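Local coordinates for protein thiosulfate sulfurtransferase TUM1 (Saccharomyces cerevisiae, PDB 3UTN) that transfers sulfur from a cysteine desulfurase toward thiolation of the wobble uridine of tRNAs, through a cysteine persulfide carried by its C-terminal rhodanese domain, at residues 34-39 and 154-159; 62-67 and 164-169; 93-98 and 130-135; 186-191 and 314-319; 311-314 and 320-323. All blocks are in the same frame, centred on the assembly; numbering follows the deposited sequence.

Contact 1 (34-39 and 154-159); sequences AFVKLV and FKYPLD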
# COMPACT_ATOMS: atom_id res chain seq x y z
N ALA A 34 7.28 -17.10 8.80
CA ALA A 34 8.09 -16.17 9.56
C ALA A 34 7.19 -15.49 10.58
O ALA A 34 7.60 -15.24 11.70
CB ALA A 34 8.74 -15.15 8.66
N PHE A 35 5.96 -15.22 10.19
CA PHE A 35 5.01 -14.62 11.10
C PHE A 35 4.73 -15.50 12.31
O PHE A 35 4.80 -15.03 13.43
CB PHE A 35 3.71 -14.25 10.41
CG PHE A 35 2.63 -13.87 11.36
CD1 PHE A 35 2.65 -12.64 12.00
CD2 PHE A 35 1.62 -14.77 11.66
CE1 PHE A 35 1.65 -12.30 12.89
CE2 PHE A 35 0.62 -14.43 12.55
CZ PHE A 35 0.64 -13.19 13.16
N VAL A 36 4.40 -16.76 12.09
CA VAL A 36 4.10 -17.61 13.24
C VAL A 36 5.36 -17.82 14.06
O VAL A 36 5.30 -17.87 15.29
CB VAL A 36 3.43 -18.95 12.88
CG1 VAL A 36 2.06 -18.69 12.27
CG2 VAL A 36 4.29 -19.77 11.94
N LYS A 37 6.49 -17.90 13.37
CA LYS A 37 7.78 -17.98 14.05
C LYS A 37 7.92 -16.74 14.91
O LYS A 37 8.23 -16.83 16.09
CB LYS A 37 8.92 -18.08 13.05
CG LYS A 37 10.27 -18.28 13.72
CD LYS A 37 11.42 -18.20 12.74
CE LYS A 37 12.72 -18.39 13.50
NZ LYS A 37 13.83 -18.69 12.57
N LEU A 38 7.67 -15.58 14.31
CA LEU A 38 7.74 -14.32 15.03
C LEU A 38 6.81 -14.37 16.23
O LEU A 38 7.24 -14.10 17.35
CB LEU A 38 7.37 -13.16 14.11
CG LEU A 38 7.30 -11.76 14.71
CD1 LEU A 38 8.68 -11.25 15.08
CD2 LEU A 38 6.62 -10.84 13.72
N VAL A 39 5.55 -14.73 16.00
CA VAL A 39 4.58 -14.81 17.08
C VAL A 39 5.05 -15.76 18.16
O VAL A 39 5.06 -15.42 19.33
CB VAL A 39 3.18 -15.21 16.57
CG1 VAL A 39 2.22 -15.40 17.74
CG2 VAL A 39 2.65 -14.16 15.62
N PHE A 154 -2.43 -21.99 3.49
CA PHE A 154 -1.61 -22.96 4.18
C PHE A 154 -2.00 -23.10 5.64
O PHE A 154 -1.24 -23.62 6.45
CB PHE A 154 -0.13 -22.65 3.96
CG PHE A 154 0.29 -22.86 2.54
CD1 PHE A 154 0.66 -24.13 2.10
CD2 PHE A 154 0.24 -21.82 1.62
CE1 PHE A 154 1.02 -24.34 0.78
CE2 PHE A 154 0.60 -22.03 0.30
CZ PHE A 154 0.99 -23.29 -0.12
N LYS A 155 -3.22 -22.64 5.95
CA LYS A 155 -3.88 -22.93 7.21
C LYS A 155 -3.07 -22.46 8.41
O LYS A 155 -2.99 -23.12 9.44
CB LYS A 155 -4.24 -24.42 7.30
CG LYS A 155 -5.25 -24.85 6.25
CD LYS A 155 -5.31 -26.37 6.12
CE LYS A 155 -6.27 -26.78 5.02
NZ LYS A 155 -6.52 -28.25 5.03
N TYR A 156 -2.46 -21.30 8.27
CA TYR A 156 -1.80 -20.69 9.40
C TYR A 156 -2.86 -20.28 10.40
O TYR A 156 -4.03 -20.17 10.04
CB TYR A 156 -0.95 -19.53 8.92
CG TYR A 156 0.33 -20.03 8.36
CD1 TYR A 156 1.47 -20.07 9.16
CD2 TYR A 156 0.41 -20.52 7.06
CE1 TYR A 156 2.66 -20.55 8.66
CE2 TYR A 156 1.60 -21.00 6.56
CZ TYR A 156 2.72 -21.01 7.37
OH TYR A 156 3.90 -21.49 6.89
N PRO A 157 -2.46 -20.09 11.68
CA PRO A 157 -3.44 -19.93 12.74
C PRO A 157 -4.42 -18.83 12.42
O PRO A 157 -4.04 -17.70 12.15
CB PRO A 157 -2.59 -19.54 13.95
CG PRO A 157 -1.29 -20.17 13.67
CD PRO A 157 -1.09 -20.02 12.20
N LEU A 158 -5.68 -19.20 12.43
CA LEU A 158 -6.73 -18.25 12.22
C LEU A 158 -7.55 -18.17 13.47
O LEU A 158 -7.83 -19.18 14.12
CB LEU A 158 -7.61 -18.66 11.04
CG LEU A 158 -6.94 -18.46 9.69
CD1 LEU A 158 -7.83 -19.03 8.60
CD2 LEU A 158 -6.67 -16.99 9.46
N ASP A 159 -7.88 -16.94 13.81
CA ASP A 159 -8.93 -16.69 14.74
C ASP A 159 -10.17 -16.64 13.86
O ASP A 159 -10.41 -15.65 13.16
CB ASP A 159 -8.69 -15.37 15.46
CG ASP A 159 -9.88 -14.92 16.25
OD1 ASP A 159 -10.78 -15.76 16.46
OD2 ASP A 159 -9.92 -13.74 16.65

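Contact 2 (62-67 and 164-169); sequences DNKVDF and AAFSPY. With DMS (dimethyl sulfoxide), chain G.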
# COMPACT_ATOMS: atom_id res chain seq x y z
N ASP A 62 -17.54 -6.47 2.32
CA ASP A 62 -17.54 -5.60 3.46
C ASP A 62 -16.30 -5.96 4.23
O ASP A 62 -16.25 -7.01 4.86
CB ASP A 62 -18.79 -5.82 4.29
CG ASP A 62 -18.97 -4.77 5.36
OD1 ASP A 62 -20.11 -4.31 5.52
OD2 ASP A 62 -17.98 -4.41 6.04
N ASN A 63 -15.29 -5.10 4.15
CA ASN A 63 -14.02 -5.37 4.80
C ASN A 63 -14.19 -5.44 6.30
O ASN A 63 -13.57 -6.27 6.97
CB ASN A 63 -12.97 -4.33 4.40
CG ASN A 63 -13.35 -2.92 4.79
OD1 ASN A 63 -14.53 -2.61 4.99
ND2 ASN A 63 -12.36 -2.06 4.88
N LYS A 64 -15.07 -4.59 6.82
CA LYS A 64 -15.33 -4.53 8.24
C LYS A 64 -16.04 -5.80 8.70
O LYS A 64 -15.62 -6.42 9.67
CB LYS A 64 -16.14 -3.27 8.58
CG LYS A 64 -15.27 -2.01 8.59
CD LYS A 64 -16.07 -0.72 8.51
CE LYS A 64 -16.76 -0.37 9.82
NZ LYS A 64 -17.51 0.91 9.78
N VAL A 65 -17.07 -6.21 7.97
CA VAL A 65 -17.77 -7.46 8.28
C VAL A 65 -16.81 -8.62 8.11
O VAL A 65 -16.78 -9.54 8.93
CB VAL A 65 -19.01 -7.65 7.40
CG1 VAL A 65 -19.48 -9.10 7.40
CG2 VAL A 65 -20.13 -6.74 7.89
N ASP A 66 -16.00 -8.56 7.06
CA ASP A 66 -15.03 -9.62 6.82
C ASP A 66 -14.03 -9.71 7.94
O ASP A 66 -13.66 -10.79 8.35
CB ASP A 66 -14.34 -9.43 5.49
CG ASP A 66 -15.22 -9.83 4.35
OD1 ASP A 66 -16.40 -10.17 4.62
OD2 ASP A 66 -14.75 -9.83 3.20
N PHE A 67 -13.62 -8.56 8.46
CA PHE A 67 -12.73 -8.62 9.59
C PHE A 67 -13.41 -9.28 10.77
O PHE A 67 -12.84 -10.14 11.44
CB PHE A 67 -12.28 -7.24 10.02
CG PHE A 67 -11.52 -7.27 11.29
CD1 PHE A 67 -10.18 -7.64 11.29
CD2 PHE A 67 -12.14 -7.00 12.50
CE1 PHE A 67 -9.46 -7.69 12.46
CE2 PHE A 67 -11.42 -7.07 13.68
CZ PHE A 67 -10.08 -7.40 13.66
N ALA A 164 -16.87 -8.50 17.53
CA ALA A 164 -17.73 -7.34 17.40
C ALA A 164 -16.88 -6.12 17.71
O ALA A 164 -17.37 -5.10 18.20
CB ALA A 164 -18.91 -7.45 18.35
N ALA A 165 -15.59 -6.23 17.43
CA ALA A 165 -14.65 -5.16 17.67
C ALA A 165 -13.58 -5.21 16.60
O ALA A 165 -13.18 -6.29 16.17
CB ALA A 165 -14.04 -5.28 19.06
N PHE A 166 -13.13 -4.04 16.17
CA PHE A 166 -12.07 -3.94 15.19
C PHE A 166 -10.73 -4.07 15.85
O PHE A 166 -9.69 -4.03 15.20
CB PHE A 166 -12.17 -2.63 14.44
CG PHE A 166 -13.37 -2.56 13.58
CD1 PHE A 166 -13.65 -3.59 12.70
CD2 PHE A 166 -14.22 -1.48 13.67
CE1 PHE A 166 -14.77 -3.53 11.91
CE2 PHE A 166 -15.35 -1.43 12.87
CZ PHE A 166 -15.62 -2.46 11.99
N SER A 167 -10.78 -4.23 17.17
CA SER A 167 -9.60 -4.48 17.95
C SER A 167 -10.02 -5.17 19.22
O SER A 167 -11.00 -4.77 19.83
CB SER A 167 -8.90 -3.19 18.29
OG SER A 167 -7.85 -3.46 19.21
N PRO A 168 -9.28 -6.20 19.62
CA PRO A 168 -9.51 -6.86 20.90
C PRO A 168 -8.77 -6.15 22.02
O PRO A 168 -8.86 -6.55 23.17
CB PRO A 168 -8.89 -8.23 20.67
CG PRO A 168 -7.76 -7.96 19.74
CD PRO A 168 -8.23 -6.87 18.83
N TYR A 169 -8.04 -5.09 21.68
CA TYR A 169 -7.18 -4.43 22.63
C TYR A 169 -7.87 -3.23 23.21
O TYR A 169 -8.64 -2.57 22.52
CB TYR A 169 -5.87 -4.01 21.95
CG TYR A 169 -5.20 -5.17 21.27
CD1 TYR A 169 -4.61 -6.19 22.01
CD2 TYR A 169 -5.18 -5.26 19.89
CE1 TYR A 169 -4.01 -7.27 21.39
CE2 TYR A 169 -4.58 -6.34 19.26
CZ TYR A 169 -4.00 -7.33 20.01
OH TYR A 169 -3.40 -8.38 19.38
S DMS G . -18.78 0.92 6.06
O DMS G . -19.42 1.28 7.36
C1 DMS G . -19.98 0.74 4.86
C2 DMS G . -17.92 2.28 5.44

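Contact 3 (93-98 and 130-135); sequences HMFPTK and CAWTLG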
# COMPACT_ATOMS: atom_id res chain seq x y z
N HIS A 93 -8.16 8.00 -0.35
CA HIS A 93 -7.07 7.28 0.31
C HIS A 93 -5.86 8.12 0.52
O HIS A 93 -4.73 7.66 0.33
CB HIS A 93 -6.71 6.05 -0.50
CG HIS A 93 -7.87 5.14 -0.72
ND1 HIS A 93 -8.58 4.62 0.29
CD2 HIS A 93 -8.45 4.66 -1.89
CE1 HIS A 93 -9.56 3.85 -0.20
NE2 HIS A 93 -9.48 3.87 -1.54
N MET A 94 -6.08 9.36 0.92
CA MET A 94 -4.99 10.25 1.21
C MET A 94 -4.45 9.91 2.56
O MET A 94 -5.20 9.60 3.49
CB MET A 94 -5.42 11.70 1.13
CG MET A 94 -5.71 12.14 -0.29
SD MET A 94 -4.41 11.64 -1.43
CE MET A 94 -3.09 12.74 -0.91
N PHE A 95 -3.13 9.95 2.67
CA PHE A 95 -2.46 9.57 3.88
C PHE A 95 -3.08 10.26 5.07
O PHE A 95 -3.38 11.46 5.00
CB PHE A 95 -0.99 9.93 3.79
CG PHE A 95 -0.15 9.15 4.72
CD1 PHE A 95 0.21 7.85 4.41
CD2 PHE A 95 0.25 9.70 5.93
CE1 PHE A 95 0.98 7.11 5.29
CE2 PHE A 95 1.01 8.96 6.81
CZ PHE A 95 1.37 7.67 6.49
N PRO A 96 -3.31 9.52 6.16
CA PRO A 96 -3.96 10.16 7.29
C PRO A 96 -3.08 11.22 7.91
O PRO A 96 -1.85 11.17 7.78
CB PRO A 96 -4.17 9.01 8.28
CG PRO A 96 -3.15 8.00 7.92
CD PRO A 96 -3.05 8.09 6.42
N THR A 97 -3.71 12.18 8.56
CA THR A 97 -3.00 13.11 9.41
C THR A 97 -2.46 12.33 10.59
O THR A 97 -2.99 11.26 10.95
CB THR A 97 -3.93 14.21 9.93
OG1 THR A 97 -4.94 13.62 10.75
CG2 THR A 97 -4.59 14.96 8.77
N LYS A 98 -1.40 12.86 11.18
CA LYS A 98 -0.83 12.32 12.40
C LYS A 98 -1.92 12.01 13.42
O LYS A 98 -1.93 10.93 14.01
CB LYS A 98 0.16 13.32 12.98
CG LYS A 98 1.02 12.79 14.12
CD LYS A 98 1.61 13.95 14.90
CE LYS A 98 2.58 13.45 15.96
NZ LYS A 98 1.94 12.45 16.85
N CYS A 130 -1.47 -0.05 4.12
CA CYS A 130 -1.58 -0.00 5.56
C CYS A 130 -0.23 -0.18 6.24
O CYS A 130 0.13 0.61 7.11
CB CYS A 130 -2.53 -1.07 6.03
SG CYS A 130 -2.46 -1.22 7.81
N ALA A 131 0.51 -1.22 5.86
CA ALA A 131 1.83 -1.47 6.44
C ALA A 131 2.67 -0.22 6.24
O ALA A 131 3.34 0.26 7.15
CB ALA A 131 2.49 -2.66 5.78
N TRP A 132 2.58 0.31 5.04
CA TRP A 132 3.32 1.48 4.69
C TRP A 132 2.89 2.66 5.50
O TRP A 132 3.72 3.38 6.02
CB TRP A 132 3.14 1.72 3.22
CG TRP A 132 3.66 3.02 2.73
CD1 TRP A 132 4.98 3.36 2.47
CD2 TRP A 132 2.88 4.18 2.39
NE1 TRP A 132 5.05 4.64 2.00
CE2 TRP A 132 3.83 5.19 1.93
CE3 TRP A 132 1.53 4.49 2.43
CZ2 TRP A 132 3.42 6.44 1.53
CZ3 TRP A 132 1.13 5.76 2.02
CH2 TRP A 132 2.06 6.71 1.59
N THR A 133 1.58 2.84 5.65
CA THR A 133 1.04 3.92 6.48
C THR A 133 1.56 3.82 7.91
O THR A 133 2.04 4.80 8.48
CB THR A 133 -0.49 3.89 6.49
OG1 THR A 133 -0.95 4.05 5.15
CG2 THR A 133 -1.05 5.01 7.37
N LEU A 134 1.47 2.62 8.48
CA LEU A 134 2.01 2.36 9.80
C LEU A 134 3.48 2.72 9.85
O LEU A 134 3.92 3.44 10.74
CB LEU A 134 1.82 0.89 10.16
CG LEU A 134 0.36 0.48 10.29
CD1 LEU A 134 0.29 -1.02 10.41
CD2 LEU A 134 -0.28 1.16 11.49
N GLY A 135 4.23 2.22 8.88
CA GLY A 135 5.65 2.51 8.76
C GLY A 135 5.91 3.98 8.57
O GLY A 135 6.74 4.55 9.26

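Contact 4 (186-191 and 314-319); sequences VDYEEM and VLKSGP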
# COMPACT_ATOMS: atom_id res chain seq x y z
N VAL A 186 5.28 11.60 -2.20
CA VAL A 186 5.45 12.71 -3.10
C VAL A 186 4.14 13.47 -3.06
O VAL A 186 3.07 12.88 -3.22
CB VAL A 186 5.72 12.27 -4.55
CG1 VAL A 186 6.28 13.44 -5.33
CG2 VAL A 186 6.68 11.10 -4.58
N ASP A 187 4.23 14.76 -2.81
CA ASP A 187 3.06 15.61 -2.82
C ASP A 187 2.83 16.04 -4.25
O ASP A 187 3.72 15.95 -5.10
CB ASP A 187 3.26 16.81 -1.91
CG ASP A 187 3.26 16.43 -0.44
OD1 ASP A 187 2.81 15.31 -0.10
OD2 ASP A 187 3.71 17.26 0.38
N TYR A 188 1.61 16.51 -4.51
CA TYR A 188 1.24 16.96 -5.83
C TYR A 188 2.19 18.03 -6.34
O TYR A 188 2.60 17.99 -7.50
CB TYR A 188 -0.17 17.53 -5.82
CG TYR A 188 -0.52 18.13 -7.15
CD1 TYR A 188 -0.84 17.31 -8.23
CD2 TYR A 188 -0.51 19.51 -7.34
CE1 TYR A 188 -1.15 17.85 -9.46
CE2 TYR A 188 -0.82 20.06 -8.56
CZ TYR A 188 -1.15 19.23 -9.61
OH TYR A 188 -1.46 19.76 -10.83
N GLU A 189 2.52 18.99 -5.47
CA GLU A 189 3.40 20.10 -5.81
C GLU A 189 4.65 19.56 -6.49
O GLU A 189 4.98 19.96 -7.61
CB GLU A 189 3.76 20.91 -4.56
CG GLU A 189 4.65 22.12 -4.82
CD GLU A 189 4.78 23.05 -3.62
OE1 GLU A 189 4.93 22.55 -2.49
OE2 GLU A 189 4.76 24.28 -3.82
N GLU A 190 5.32 18.62 -5.84
CA GLU A 190 6.52 18.03 -6.40
C GLU A 190 6.21 17.26 -7.67
O GLU A 190 6.91 17.40 -8.66
CB GLU A 190 7.20 17.12 -5.39
CG GLU A 190 8.55 16.65 -5.86
CD GLU A 190 9.15 15.62 -4.94
OE1 GLU A 190 8.61 15.43 -3.83
OE2 GLU A 190 10.15 14.99 -5.32
N MET A 191 5.17 16.43 -7.62
CA MET A 191 4.75 15.67 -8.79
C MET A 191 4.53 16.60 -9.97
O MET A 191 5.06 16.39 -11.05
CB MET A 191 3.47 14.90 -8.51
CG MET A 191 3.72 13.59 -7.82
SD MET A 191 4.93 12.59 -8.70
CE MET A 191 4.01 12.05 -10.14
N VAL A 314 -5.23 14.34 -11.75
CA VAL A 314 -6.22 14.82 -12.69
C VAL A 314 -6.97 16.01 -12.14
O VAL A 314 -7.07 17.05 -12.80
CB VAL A 314 -7.22 13.71 -13.05
CG1 VAL A 314 -8.44 14.28 -13.75
CG2 VAL A 314 -6.53 12.70 -13.94
N LEU A 315 -7.48 15.87 -10.93
CA LEU A 315 -8.30 16.90 -10.31
C LEU A 315 -7.55 18.21 -10.14
O LEU A 315 -8.12 19.28 -10.31
CB LEU A 315 -8.85 16.43 -8.97
CG LEU A 315 -10.00 15.42 -9.08
CD1 LEU A 315 -10.40 14.89 -7.72
CD2 LEU A 315 -11.18 16.05 -9.80
N LYS A 316 -6.26 18.13 -9.82
CA LYS A 316 -5.46 19.32 -9.62
C LYS A 316 -4.84 19.85 -10.91
O LYS A 316 -4.64 21.06 -11.05
CB LYS A 316 -4.38 19.07 -8.57
CG LYS A 316 -4.88 19.06 -7.14
CD LYS A 316 -3.71 19.03 -6.17
CE LYS A 316 -4.14 19.16 -4.73
NZ LYS A 316 -2.98 18.97 -3.82
N SER A 317 -4.54 18.96 -11.84
CA SER A 317 -3.78 19.32 -13.04
C SER A 317 -4.66 19.60 -14.24
O SER A 317 -4.29 20.38 -15.12
CB SER A 317 -2.80 18.21 -13.40
OG SER A 317 -2.01 17.85 -12.28
N GLY A 318 -5.81 18.94 -14.29
CA GLY A 318 -6.68 19.04 -15.44
C GLY A 318 -6.20 18.18 -16.58
O GLY A 318 -5.12 17.58 -16.51
N PRO A 319 -6.99 18.13 -17.67
CA PRO A 319 -6.80 17.25 -18.82
C PRO A 319 -5.50 17.50 -19.59
O PRO A 319 -5.06 16.62 -20.34
CB PRO A 319 -8.00 17.58 -19.71
CG PRO A 319 -8.35 18.98 -19.36
CD PRO A 319 -8.12 19.05 -17.88

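Contact 5 (311-314 and 320-323); sequences TEWV and EWIA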
# COMPACT_ATOMS: atom_id res chain seq x y z
N THR A 311 -5.89 10.35 -9.28
CA THR A 311 -7.09 11.10 -8.96
C THR A 311 -6.77 12.55 -8.64
O THR A 311 -7.30 13.47 -9.26
CB THR A 311 -7.84 10.48 -7.78
OG1 THR A 311 -8.21 9.14 -8.14
CG2 THR A 311 -9.08 11.29 -7.46
N GLU A 312 -5.88 12.75 -7.67
CA GLU A 312 -5.48 14.09 -7.32
C GLU A 312 -4.81 14.73 -8.51
O GLU A 312 -5.03 15.90 -8.80
CB GLU A 312 -4.53 14.09 -6.15
CG GLU A 312 -4.16 15.48 -5.71
CD GLU A 312 -2.87 15.53 -4.95
OE1 GLU A 312 -1.90 14.85 -5.36
OE2 GLU A 312 -2.82 16.25 -3.94
N TRP A 313 -3.98 13.96 -9.20
CA TRP A 313 -3.28 14.46 -10.36
C TRP A 313 -4.22 15.10 -11.33
O TRP A 313 -4.05 16.26 -11.70
CB TRP A 313 -2.52 13.36 -11.08
CG TRP A 313 -1.82 13.96 -12.25
CD1 TRP A 313 -2.19 13.93 -13.58
CD2 TRP A 313 -0.61 14.78 -12.21
NE1 TRP A 313 -1.30 14.62 -14.36
CE2 TRP A 313 -0.33 15.16 -13.59
CE3 TRP A 313 0.25 15.20 -11.21
CZ2 TRP A 313 0.77 15.93 -13.93
CZ3 TRP A 313 1.35 15.98 -11.56
CH2 TRP A 313 1.59 16.34 -12.89
N VAL A 314 -5.23 14.34 -11.75
CA VAL A 314 -6.22 14.82 -12.69
C VAL A 314 -6.97 16.01 -12.14
O VAL A 314 -7.07 17.05 -12.80
CB VAL A 314 -7.22 13.71 -13.05
CG1 VAL A 314 -8.44 14.28 -13.75
CG2 VAL A 314 -6.53 12.70 -13.94
N GLU A 320 -4.92 18.68 -19.42
CA GLU A 320 -3.69 19.04 -20.12
C GLU A 320 -2.55 18.14 -19.65
O GLU A 320 -1.65 17.81 -20.42
CB GLU A 320 -3.33 20.50 -19.84
CG GLU A 320 -2.60 21.17 -20.99
CD GLU A 320 -1.33 21.89 -20.56
OE1 GLU A 320 -1.40 22.77 -19.68
OE2 GLU A 320 -0.26 21.57 -21.12
N TRP A 321 -2.62 17.75 -18.39
CA TRP A 321 -1.55 16.98 -17.77
C TRP A 321 -1.87 15.53 -17.71
O TRP A 321 -1.36 14.80 -16.87
CB TRP A 321 -1.30 17.54 -16.39
CG TRP A 321 -0.72 18.91 -16.48
CD1 TRP A 321 -1.34 20.12 -16.19
CD2 TRP A 321 0.61 19.27 -16.95
NE1 TRP A 321 -0.49 21.17 -16.42
CE2 TRP A 321 0.70 20.72 -16.88
CE3 TRP A 321 1.72 18.55 -17.40
CZ2 TRP A 321 1.85 21.41 -17.23
CZ3 TRP A 321 2.87 19.25 -17.76
CH2 TRP A 321 2.93 20.65 -17.68
N ILE A 322 -2.71 15.11 -18.64
CA ILE A 322 -3.07 13.73 -18.77
C ILE A 322 -2.43 13.22 -20.04
O ILE A 322 -2.77 13.66 -21.14
CB ILE A 322 -4.60 13.55 -18.83
CG1 ILE A 322 -5.22 14.00 -17.51
CG2 ILE A 322 -4.96 12.12 -19.18
CD1 ILE A 322 -6.73 13.95 -17.48
N ALA A 323 -1.47 12.32 -19.87
CA ALA A 323 -0.86 11.67 -21.01
C ALA A 323 -1.64 10.39 -21.29
O ALA A 323 -2.11 9.72 -20.37
CB ALA A 323 0.60 11.37 -20.74

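Contact 1 (34-39 and 154-159)
V36 reaches out from its helix and sets its two methyls against Y156 and P157, and these three residues make nearly the whole of this small surface contact. CG1 is the busier branch. It sits in the plane of the Y156 ring, at the edge, with CD1 3.5 Å away, and it also presses on the proline, at 3.4 Å from P157 CD, a tight carbon pair. The second methyl, CG2, meets the same ring edge one atom further along, 3.7 Å from Y156 CE1. With its chi1 of -65°, V36 has CG1 lying beside the backbone N, which lets one methyl serve both partners. The side chains of V36 and Y156 cross at about a right angle. In the fold, helix 32-41 is here touching the chain just as it leaves helix 148-153: that helix ends in a Schellman motif with K155, at positive phi, as the C-prime residue, and Y156 and P157 follow directly. Y156 also rests on P32 and K33 of helix 32-41, and its ring meets that of Y151. On its inner side helix 32-41 turns F35 toward I47 and P49 of strand 47-51.

Contact 2 (62-67 and 164-169)
F67 brings CD2 to the edge of the F166 ring, in its plane, 3.7 Å from F166 CD1; the backbone O of K64 also lies at that ring's edge, in plane. At the edge of the F67 ring itself, close to its plane, is the carbonyl of A165, with CE2 3.1 Å from A165 O; a backbone oxygen is probably a mildly favourable neighbour for the C-H rim. F166 CA approaches the F67 ring obliquely, 3.5 Å from CE2. The outer part of the F166 ring is occupied by K64, whose aliphatic chain runs along it: CB is 3.5 Å and CE 3.2 Å from F166 CZ. The lysine chain bends at chi3 (75°), which brings CE back to the ring while the ammonium group continues past it to bond the oxygen of a dimethyl sulfoxide molecule, NZ to O 3.1 Å, a solvent molecule probably from the crystallisation liquor. A chi1 of 172° projects the F67 ring from the helix toward segment 164-169. At the start of the same helix, D62 is the N-cap: V65 N gives its hydrogen to D62 OD2 at 2.8 Å, from above the carboxylate plane. The pair lies where helix 63-69 packs beside strand 77-78, an edge strand of the N-terminal sheet. F78 of that strand touches both phenylalanine rings and is bonded through the backbone to F166, while R72 makes a cation-pi contact with F67.

Contact 3 (93-98 and 130-135)
F95 and T133 are the nearest pair of CA atoms, 7.1 Å apart, between an irregular segment, 93-98, and a regular turn of helix, 130-135. The loop has extended angles at F95 and P96, and T97 then takes the N-cap position of helix 98-107. From this loop the F95 ring turns its CD1-CE1 side to the helix, meeting W132 and T133. Its edge points at a face of the W132 indole in an offset edge-to-face pair; the centroids of the F95 ring and the W132 six-membered ring are 5.0 Å apart, with planes at 78°, and the closest atoms are F95 CD1 and W132 CZ3 at 3.3 Å. Next to it, F95 CE1 comes within 3.4 Å of T133 CA and 3.6 Å of T133 CG2, so the ring packs against the helix backbone as well. These two side chains run antiparallel, side by side. P96 CG abuts the same methyl, 3.7 Å from T133 CG2, and P96 CD lies over one face of the F95 ring, offset toward the rim. T133 turns that methyl outward by placing OG1 beside its own backbone N (chi1 -60°), where the hydroxyl bonds R129 O. All four touching residues are buried. W132 NE1 bonds E184; the indole touches V289 and K292 of helix 286-297 in the C-terminal domain, and F95 N bonds D307. The contact lies where the two rhodanese domains meet, consistent with a buried interdomain contact, with the W132 side chain about 9 Å from that of C282, the persulfide-carrying cysteine.

Contact 4 (186-191 and 314-319)
Two helices of the C-terminal rhodanese domain meet here, Y188 in the first turn of helix 188-196 laying its ring against K316 and S317 in the last turn of helix 309-317. One face of the phenol is occupied by K316: CB stands 3.6 Å from the ring centroid and only 19° off the normal, a CH-pi contact, and CD follows along the same ring at 3.4 Å from Y188 CD2. The lysine chain is extended beyond CG, so it passes over the ring as the tyrosine runs the other way, and its ammonium end goes on to a salt bridge with E312 one turn back. The phenol hydroxyl meets the serine at the ring's edge, in plane. Y188 OH donates to S317 OG at 2.5 Å, a hydrogen bond modelled very short, and its exact length deserves caution. S317 OG in turn bonds W313 O, so the phenol is linked through the serine to the carbonyl of W313, one turn back in the helix. CG of Y188 stands anti to the backbone N (chi1 174°), aiming the ring across the gap between the helices. In the fold, helix 188-196 comes straight after edge strand 185-186, and helix 309-317 follows strand 303-306, the neighbour of 185-186 in the parallel sheet; the two helices thus follow adjacent strands of the sheet. Y188 also touches Y306 of strand 303-306 and meets the rings of F192 and W313. Beyond S317 the chain turns at G318, with positive phi, and G318 N bonds V314 O at 2.7 Å.

Contact 5 (311-314 and 320-323)
V314 and I322 have the nearest CA atoms, 6.9 Å apart, where the chain leaving helix 309-317 turns back past the helix. The polar link runs from W313 to W321: the indole NE1 gives its hydrogen to the backbone O of W321, 2.5 Å away and nearly straight, with an N-H...O angle of 175°. The acceptor lies in the indole plane, while seen from the carbonyl the donor stands well above its plane. That length is short for such a bond, and not much should be read into the exact value. The benzo part of the same indole packs on the W321 side chain, CZ2 to CB 3.6 Å, though the two tryptophans cross obliquely rather than stack. In W313, chi1 (-179°) projects the ring from the helix and chi2 (-101°) turns its NE1 edge to the returning chain. Alongside, a small apolar patch forms between V314 CG2 and I322 CD1, 3.8 Å apart, with P227 touching I322. Around W313 the ring also meets W310 and Y188 and touches M191 and V195, while W321 packs on F192 edge-to-face and on V195. A buried indole N-H would be costly without an acceptor, and here a main-chain carbonyl serves it, so the bond both satisfies W313 and ties the tail after the last helix back to that helix.

In the fold
From the N terminus, contact 1 joins helix 32-41 to the chain after helix 148-153. Contact 2 joins helix 63-69 to 164-169; its segments alternate with those of contact 1, so the two loops cross. Contact 3 is nested inside both, closing the shorter stretch from 93-98 to helix 127-136. After these, in series, contact 4 spans nearly the whole second domain, tying helix 188-196 to helix 309-317. Contact 5 starts on that last helix, shares V314 with contact 4 and closes a short loop to the C-terminal tail. Contacts 1 and 2 belong to the N-terminal domain, 4 and 5 to the C-terminal; contact 3, also N-terminal, lies near the chain's centre, beside the C-terminal domain.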